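Local coordinates for alpha-catenin-like protein hmp-1 (Caenorhabditis elegans, PDB 5H5M) that links the cadherin-catenin complex of adherens junctions to actin filaments and is required for cell migration and cell-shape changes during body enclosure and elongation, at residues A[70-75]-A[98-103]; A[12-17]-A[32-37]. All blocks are in the same frame, centred on the assembly; numbering follows the deposited sequence.

Interaction 1: residues A[70-75]-A[98-103]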
loop_
_atom_site.group_PDB
_atom_site.type_symbol
_atom_site.label_atom_id
_atom_site.label_comp_id
_atom_site.label_asym_id
_atom_site.label_seq_id
_atom_site.Cartn_x
_atom_site.Cartn_y
_atom_site.Cartn_z
ATOM N N ARG A 70 1.564 -25.832 -5.621
ATOM C CA ARG A 70 2.410 -27.023 -5.687
ATOM C C ARG A 70 1.580 -28.264 -5.980
ATOM O O ARG A 70 1.908 -29.049 -6.872
ATOM C CB ARG A 70 3.182 -27.225 -4.382
ATOM C CG ARG A 70 4.420 -26.362 -4.240
ATOM C CD ARG A 70 5.063 -26.558 -2.875
ATOM N NE ARG A 70 6.328 -25.838 -2.761
ATOM C CZ ARG A 70 6.897 -25.515 -1.604
ATOM N NH1 ARG A 70 6.308 -25.840 -0.461
ATOM N NH2 ARG A 70 8.050 -24.858 -1.590
ATOM N N GLN A 71 0.505 -28.429 -5.215
ATOM C CA GLN A 71 -0.387 -29.572 -5.357
ATOM C C GLN A 71 -1.024 -29.614 -6.740
ATOM O O GLN A 71 -1.066 -30.665 -7.383
ATOM C CB GLN A 71 -1.470 -29.532 -4.279
ATOM C CG GLN A 71 -2.472 -30.670 -4.350
ATOM C CD GLN A 71 -3.654 -30.455 -3.425
ATOM O OE1 GLN A 71 -3.669 -29.518 -2.625
ATOM N NE2 GLN A 71 -4.655 -31.321 -3.531
ATOM N N ALA A 72 -1.513 -28.464 -7.194
ATOM C CA ALA A 72 -2.144 -28.363 -8.504
ATOM C C ALA A 72 -1.166 -28.715 -9.620
ATOM O O ALA A 72 -1.558 -29.303 -10.626
ATOM C CB ALA A 72 -2.711 -26.963 -8.720
ATOM N N LEU A 73 0.102 -28.359 -9.443
ATOM C CA LEU A 73 1.108 -28.659 -10.455
ATOM C C LEU A 73 1.393 -30.155 -10.503
ATOM O O LEU A 73 1.538 -30.730 -11.581
ATOM C CB LEU A 73 2.406 -27.889 -10.196
ATOM C CG LEU A 73 3.516 -28.233 -11.198
ATOM C CD1 LEU A 73 3.091 -27.878 -12.622
ATOM C CD2 LEU A 73 4.832 -27.559 -10.844
ATOM N N GLN A 74 1.473 -30.778 -9.331
ATOM C CA GLN A 74 1.729 -32.211 -9.246
ATOM C C GLN A 74 0.636 -33.023 -9.934
ATOM O O GLN A 74 0.927 -33.994 -10.632
ATOM C CB GLN A 74 1.867 -32.651 -7.784
ATOM C CG GLN A 74 3.161 -32.193 -7.124
ATOM C CD GLN A 74 4.394 -32.665 -7.876
ATOM O OE1 GLN A 74 4.547 -33.854 -8.161
ATOM N NE2 GLN A 74 5.275 -31.728 -8.214
ATOM N N GLU A 75 -0.617 -32.621 -9.738
ATOM C CA GLU A 75 -1.748 -33.314 -10.353
ATOM C C GLU A 75 -1.710 -33.182 -11.868
ATOM O O GLU A 75 -1.954 -34.155 -12.584
ATOM C CB GLU A 75 -3.076 -32.782 -9.808
ATOM C CG GLU A 75 -3.287 -33.062 -8.327
ATOM C CD GLU A 75 -4.513 -32.368 -7.765
ATOM O OE1 GLU A 75 -5.200 -31.654 -8.526
ATOM O OE2 GLU A 75 -4.787 -32.536 -6.558
ATOM N N ALA A 98 -6.376 -25.681 -16.019
ATOM C CA ALA A 98 -7.298 -24.684 -15.483
ATOM C C ALA A 98 -7.157 -24.549 -13.967
ATOM O O ALA A 98 -7.250 -23.448 -13.421
ATOM C CB ALA A 98 -8.732 -25.036 -15.852
ATOM N N GLU A 99 -6.933 -25.674 -13.294
ATOM C CA GLU A 99 -6.768 -25.683 -11.847
ATOM C C GLU A 99 -5.516 -24.915 -11.428
ATOM O O GLU A 99 -5.539 -24.151 -10.462
ATOM C CB GLU A 99 -6.705 -27.122 -11.325
ATOM C CG GLU A 99 -6.524 -27.242 -9.815
ATOM C CD GLU A 99 -7.751 -26.814 -9.029
ATOM O OE1 GLU A 99 -8.819 -26.598 -9.643
ATOM O OE2 GLU A 99 -7.648 -26.698 -7.790
ATOM N N VAL A 100 -4.426 -25.120 -12.159
ATOM C CA VAL A 100 -3.179 -24.421 -11.878
ATOM C C VAL A 100 -3.338 -22.922 -12.115
ATOM O O VAL A 100 -2.905 -22.109 -11.295
ATOM C CB VAL A 100 -2.017 -24.952 -12.740
ATOM C CG1 VAL A 100 -0.739 -24.191 -12.430
ATOM C CG2 VAL A 100 -1.817 -26.440 -12.501
ATOM N N HIS A 101 -3.967 -22.568 -13.235
ATOM C CA HIS A 101 -4.207 -21.167 -13.582
ATOM C C HIS A 101 -5.029 -20.456 -12.518
ATOM O O HIS A 101 -4.799 -19.282 -12.232
ATOM C CB HIS A 101 -4.913 -21.052 -14.938
ATOM C CG HIS A 101 -3.991 -21.157 -16.113
ATOM N ND1 HIS A 101 -4.442 -21.403 -17.393
ATOM C CD2 HIS A 101 -2.646 -21.041 -16.205
ATOM C CE1 HIS A 101 -3.413 -21.440 -18.220
ATOM N NE2 HIS A 101 -2.311 -21.223 -17.526
ATOM N N LYS A 102 -5.988 -21.168 -11.932
ATOM C CA LYS A 102 -6.824 -20.590 -10.887
ATOM C C LYS A 102 -6.026 -20.329 -9.607
ATOM O O LYS A 102 -6.225 -19.311 -8.941
ATOM C CB LYS A 102 -8.015 -21.499 -10.585
ATOM C CG LYS A 102 -9.169 -20.778 -9.908
ATOM C CD LYS A 102 -9.589 -21.476 -8.626
ATOM C CE LYS A 102 -10.019 -22.910 -8.891
ATOM N NZ LYS A 102 -10.418 -23.604 -7.634
ATOM N N ARG A 103 -5.127 -21.247 -9.263
ATOM C CA ARG A 103 -4.278 -21.076 -8.087
ATOM C C ARG A 103 -3.266 -19.961 -8.321
ATOM O O ARG A 103 -3.009 -19.148 -7.434
ATOM C CB ARG A 103 -3.556 -22.380 -7.738
ATOM C CG ARG A 103 -4.487 -23.553 -7.498
ATOM C CD ARG A 103 -5.401 -23.307 -6.309
ATOM N NE ARG A 103 -6.433 -24.334 -6.209
ATOM C CZ ARG A 103 -7.273 -24.459 -5.187
ATOM N NH1 ARG A 103 -7.207 -23.620 -4.162
ATOM N NH2 ARG A 103 -8.181 -25.427 -5.189
#

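Interaction 2: residues A[12-17]-A[32-37]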
loop_
_atom_site.group_PDB
_atom_site.type_symbol
_atom_site.label_atom_id
_atom_site.label_comp_id
_atom_site.label_asym_id
_atom_site.label_seq_id
_atom_site.Cartn_x
_atom_site.Cartn_y
_atom_site.Cartn_z
ATOM N N ASP A 12 4.055 -15.026 -14.711
ATOM C CA ASP A 12 3.454 -14.829 -16.027
ATOM C C ASP A 12 3.864 -15.912 -17.027
ATOM O O ASP A 12 3.020 -16.460 -17.737
ATOM C CB ASP A 12 3.822 -13.448 -16.577
ATOM C CG ASP A 12 3.137 -12.319 -15.826
ATOM O OD1 ASP A 12 2.110 -12.578 -15.161
ATOM O OD2 ASP A 12 3.625 -11.170 -15.905
ATOM N N THR A 13 5.157 -16.217 -17.078
ATOM C CA THR A 13 5.660 -17.238 -17.989
ATOM C C THR A 13 5.172 -18.631 -17.588
ATOM O O THR A 13 4.848 -19.451 -18.446
ATOM C CB THR A 13 7.203 -17.238 -18.050
ATOM O OG1 THR A 13 7.740 -17.424 -16.737
ATOM C CG2 THR A 13 7.715 -15.924 -18.622
ATOM N N PHE A 14 5.112 -18.882 -16.283
ATOM C CA PHE A 14 4.676 -20.175 -15.758
ATOM C C PHE A 14 3.283 -20.543 -16.254
ATOM O O PHE A 14 2.996 -21.709 -16.523
ATOM C CB PHE A 14 4.698 -20.162 -14.230
ATOM C CG PHE A 14 4.288 -21.461 -13.601
ATOM C CD1 PHE A 14 5.102 -22.580 -13.695
ATOM C CD2 PHE A 14 3.098 -21.561 -12.898
ATOM C CE1 PHE A 14 4.733 -23.777 -13.110
ATOM C CE2 PHE A 14 2.721 -22.757 -12.306
ATOM C CZ PHE A 14 3.539 -23.867 -12.413
ATOM N N GLN A 15 2.424 -19.539 -16.388
ATOM C CA GLN A 15 1.064 -19.758 -16.857
ATOM C C GLN A 15 1.025 -20.200 -18.314
ATOM O O GLN A 15 -0.001 -20.672 -18.796
ATOM C CB GLN A 15 0.225 -18.494 -16.674
ATOM C CG GLN A 15 -0.206 -18.244 -15.240
ATOM C CD GLN A 15 -1.110 -17.036 -15.108
ATOM O OE1 GLN A 15 -0.934 -16.035 -15.802
ATOM N NE2 GLN A 15 -2.092 -17.126 -14.219
ATOM N N ASN A 16 2.144 -20.038 -19.014
ATOM C CA ASN A 16 2.253 -20.491 -20.395
ATOM C C ASN A 16 3.079 -21.766 -20.507
ATOM O O ASN A 16 2.813 -22.611 -21.360
ATOM C CB ASN A 16 2.862 -19.398 -21.275
ATOM C CG ASN A 16 1.938 -18.208 -21.451
ATOM O OD1 ASN A 16 0.733 -18.366 -21.653
ATOM N ND2 ASN A 16 2.500 -17.006 -21.374
ATOM N N ARG A 17 4.079 -21.898 -19.637
ATOM C CA ARG A 17 4.961 -23.060 -19.642
ATOM C C ARG A 17 4.198 -24.349 -19.352
ATOM O O ARG A 17 4.545 -25.409 -19.872
ATOM C CB ARG A 17 6.091 -22.889 -18.622
ATOM C CG ARG A 17 7.069 -21.766 -18.935
ATOM C CD ARG A 17 7.693 -21.926 -20.313
ATOM N NE ARG A 17 8.486 -23.148 -20.437
ATOM C CZ ARG A 17 9.801 -23.212 -20.245
ATOM N NH1 ARG A 17 10.479 -22.121 -19.915
ATOM N NH2 ARG A 17 10.438 -24.367 -20.382
ATOM N N PRO A 32 11.232 -31.559 -14.357
ATOM C CA PRO A 32 12.125 -30.910 -13.386
ATOM C C PRO A 32 12.169 -29.383 -13.484
ATOM O O PRO A 32 12.338 -28.720 -12.459
ATOM C CB PRO A 32 13.502 -31.502 -13.721
ATOM C CG PRO A 32 13.217 -32.764 -14.439
ATOM C CD PRO A 32 11.973 -32.496 -15.221
ATOM N N ASP A 33 12.029 -28.830 -14.686
ATOM C CA ASP A 33 12.124 -27.382 -14.842
ATOM C C ASP A 33 10.805 -26.710 -14.473
ATOM O O ASP A 33 10.794 -25.583 -13.982
ATOM C CB ASP A 33 12.537 -27.004 -16.268
ATOM C CG ASP A 33 11.418 -27.188 -17.270
ATOM O OD1 ASP A 33 10.749 -28.241 -17.226
ATOM O OD2 ASP A 33 11.199 -26.270 -18.091
ATOM N N LEU A 34 9.697 -27.408 -14.704
ATOM C CA LEU A 34 8.387 -26.902 -14.317
ATOM C C LEU A 34 8.266 -26.899 -12.797
ATOM O O LEU A 34 7.694 -25.980 -12.210
ATOM C CB LEU A 34 7.280 -27.741 -14.947
ATOM C CG LEU A 34 6.225 -26.999 -15.769
ATOM C CD1 LEU A 34 6.861 -25.899 -16.606
ATOM C CD2 LEU A 34 5.482 -27.984 -16.664
ATOM N N GLU A 35 8.814 -27.936 -12.168
ATOM C CA GLU A 35 8.893 -27.993 -10.712
ATOM C C GLU A 35 9.857 -26.932 -10.183
ATOM O O GLU A 35 9.614 -26.332 -9.141
ATOM C CB GLU A 35 9.327 -29.385 -10.247
ATOM C CG GLU A 35 8.215 -30.424 -10.276
ATOM C CD GLU A 35 8.695 -31.806 -9.882
ATOM O OE1 GLU A 35 9.924 -32.027 -9.851
ATOM O OE2 GLU A 35 7.841 -32.674 -9.600
ATOM N N GLY A 36 10.949 -26.705 -10.907
ATOM C CA GLY A 36 11.899 -25.667 -10.548
ATOM C C GLY A 36 11.289 -24.290 -10.729
ATOM O O GLY A 36 11.504 -23.388 -9.919
ATOM N N HIS A 37 10.519 -24.139 -11.801
ATOM C CA HIS A 37 9.808 -22.897 -12.090
ATOM C C HIS A 37 8.826 -22.562 -10.967
ATOM O O HIS A 37 8.771 -21.427 -10.490
ATOM C CB HIS A 37 9.075 -23.016 -13.430
ATOM C CG HIS A 37 8.742 -21.701 -14.062
ATOM N ND1 HIS A 37 8.533 -21.564 -15.420
ATOM C CD2 HIS A 37 8.571 -20.469 -13.531
ATOM C CE1 HIS A 37 8.254 -20.304 -15.694
ATOM N NE2 HIS A 37 8.269 -19.617 -14.566
#

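Interaction 1: residues A[70-75]-A[98-103]
In the M domain of this vinculin-family protein, helices 56-80 and 92-122 pair antiparallel within a four-helix bundle, and Ala-72 meets Glu-99, Val-100 and Arg-103 at one level of that pair. The contact is a worked example of how a small residue lets two helices approach closely. The short axes come within 8.8 Å of each other at 165° between their directions, and the CA atoms of Ala-72 and Val-100 are 5.3 Å apart. With only a methyl group on this side of its helix, Ala-72 lets the other backbone come near, and three side chains gather round its CB. Val-100 CG2 lies 3.9 Å from Ala-72 CB and also rests against the main chain, 3.4 Å from Ala-72 O. The aliphatic parts of two charged side chains supply the rest: Glu-99 CG, anti to the backbone N (chi1 180°), and Arg-103 CG each stand 4.0 Å from Ala-72 CB. Beyond these methylenes the charged ends turn to each other, one helical turn apart. Arg-103 grips a single oxygen side-on, its NE and NH2 both donating to Glu-99 OE2, with NH2 at 2.9 Å. That oxygen lies in the guanidinium plane, yet NE reaches it from above the carboxylate plane, whereas NH2 meets it nearly along the C-O bond. Lys-102 NZ adds a long salt bridge to Glu-99 OE1 and lies above one face of the guanidinium, toward its rim. On the inner side, Val-100 also touches Leu-69 and Leu-76, and Phe-14 of helix 6-17. The result is a close antiparallel helix pair with an alanine at its point of nearest approach, as found in four-helix bundles such as those of the vinculin/alpha-catenin family.

Interaction 2: residues A[12-17]-A[32-37]
Phe-14 and His-37 both carry CG anti to the backbone N, at chi1 -179° and -159°, and from neighbouring antiparallel helices their side chains slide past each other in opposite directions. The benzyl CB of Phe-14 thereby comes over one face of the imidazole, a CH-pi contact 3.8 Å from the ring centroid, while the phenyl ring turns an edge toward that imidazole. The two rings form an edge-to-face pair with centroids 5.2 Å apart and planes at 66°. In-plane at the rim of the imidazole sits Thr-13 OG1, 3.1 Å from His-37 NE2. His-37 NE2 reaches across to Glu-10 O of helix 6-17, to which it is hydrogen-bonded, while Thr-13 OG1 bonds Asn-9 O one turn back on its own helix. The Glu-10 carbonyl thus helps fix the rotation of the buried imidazole. Arg-17 CG comes to another part of the same edge, 3.7 Å from His-37 CE1. Such a mixed aromatic and polar layer joins helices 6-17 and 27-49 of the four-helix bundle, where the short axes are 10.8 Å apart, wide enough for a ring to be inserted. The phenyl group of Phe-14 continues inward to Leu-69 and Leu-73 of helix 56-80 and Val-100 of helix 92-122. Farther along, near the C-terminal end of helix 6-17, Leu-34 CD1 packs 3.7 Å from Arg-17 CB. The chain of the exposed Arg-17 bends at chi2 and chi3, and the Arg-17 and Asp-33 side chains cross at about a right angle. Arg-17 NH2 makes a salt bridge of 3.1 Å to Asp-33 OD2, with the guanidinium and carboxylate inclined to one another, not coplanar.

Overall arrangement
Interactions 1 and 2 join two pairs of antiparallel helices in one bundle, in series along the chain, with centres about 11 Å apart. They illustrate how pairwise contacts merge into a shared core. Val-100 CG1 meets Phe-14 CE2 at 3.7 Å, and Leu-73 CD2 packs 3.5 Å from Leu-34 O, so the two contacts share one apolar core. Polar ties lie beside this core: His-101 NE2 probably hydrogen-bonds Gln-15 O at 2.7 Å, and Gln-74 NE2 probably does so with Glu-35 OE2 at 3.1 Å. Helices 27-49 and 56-80, one from each pair, follow each other in the chain.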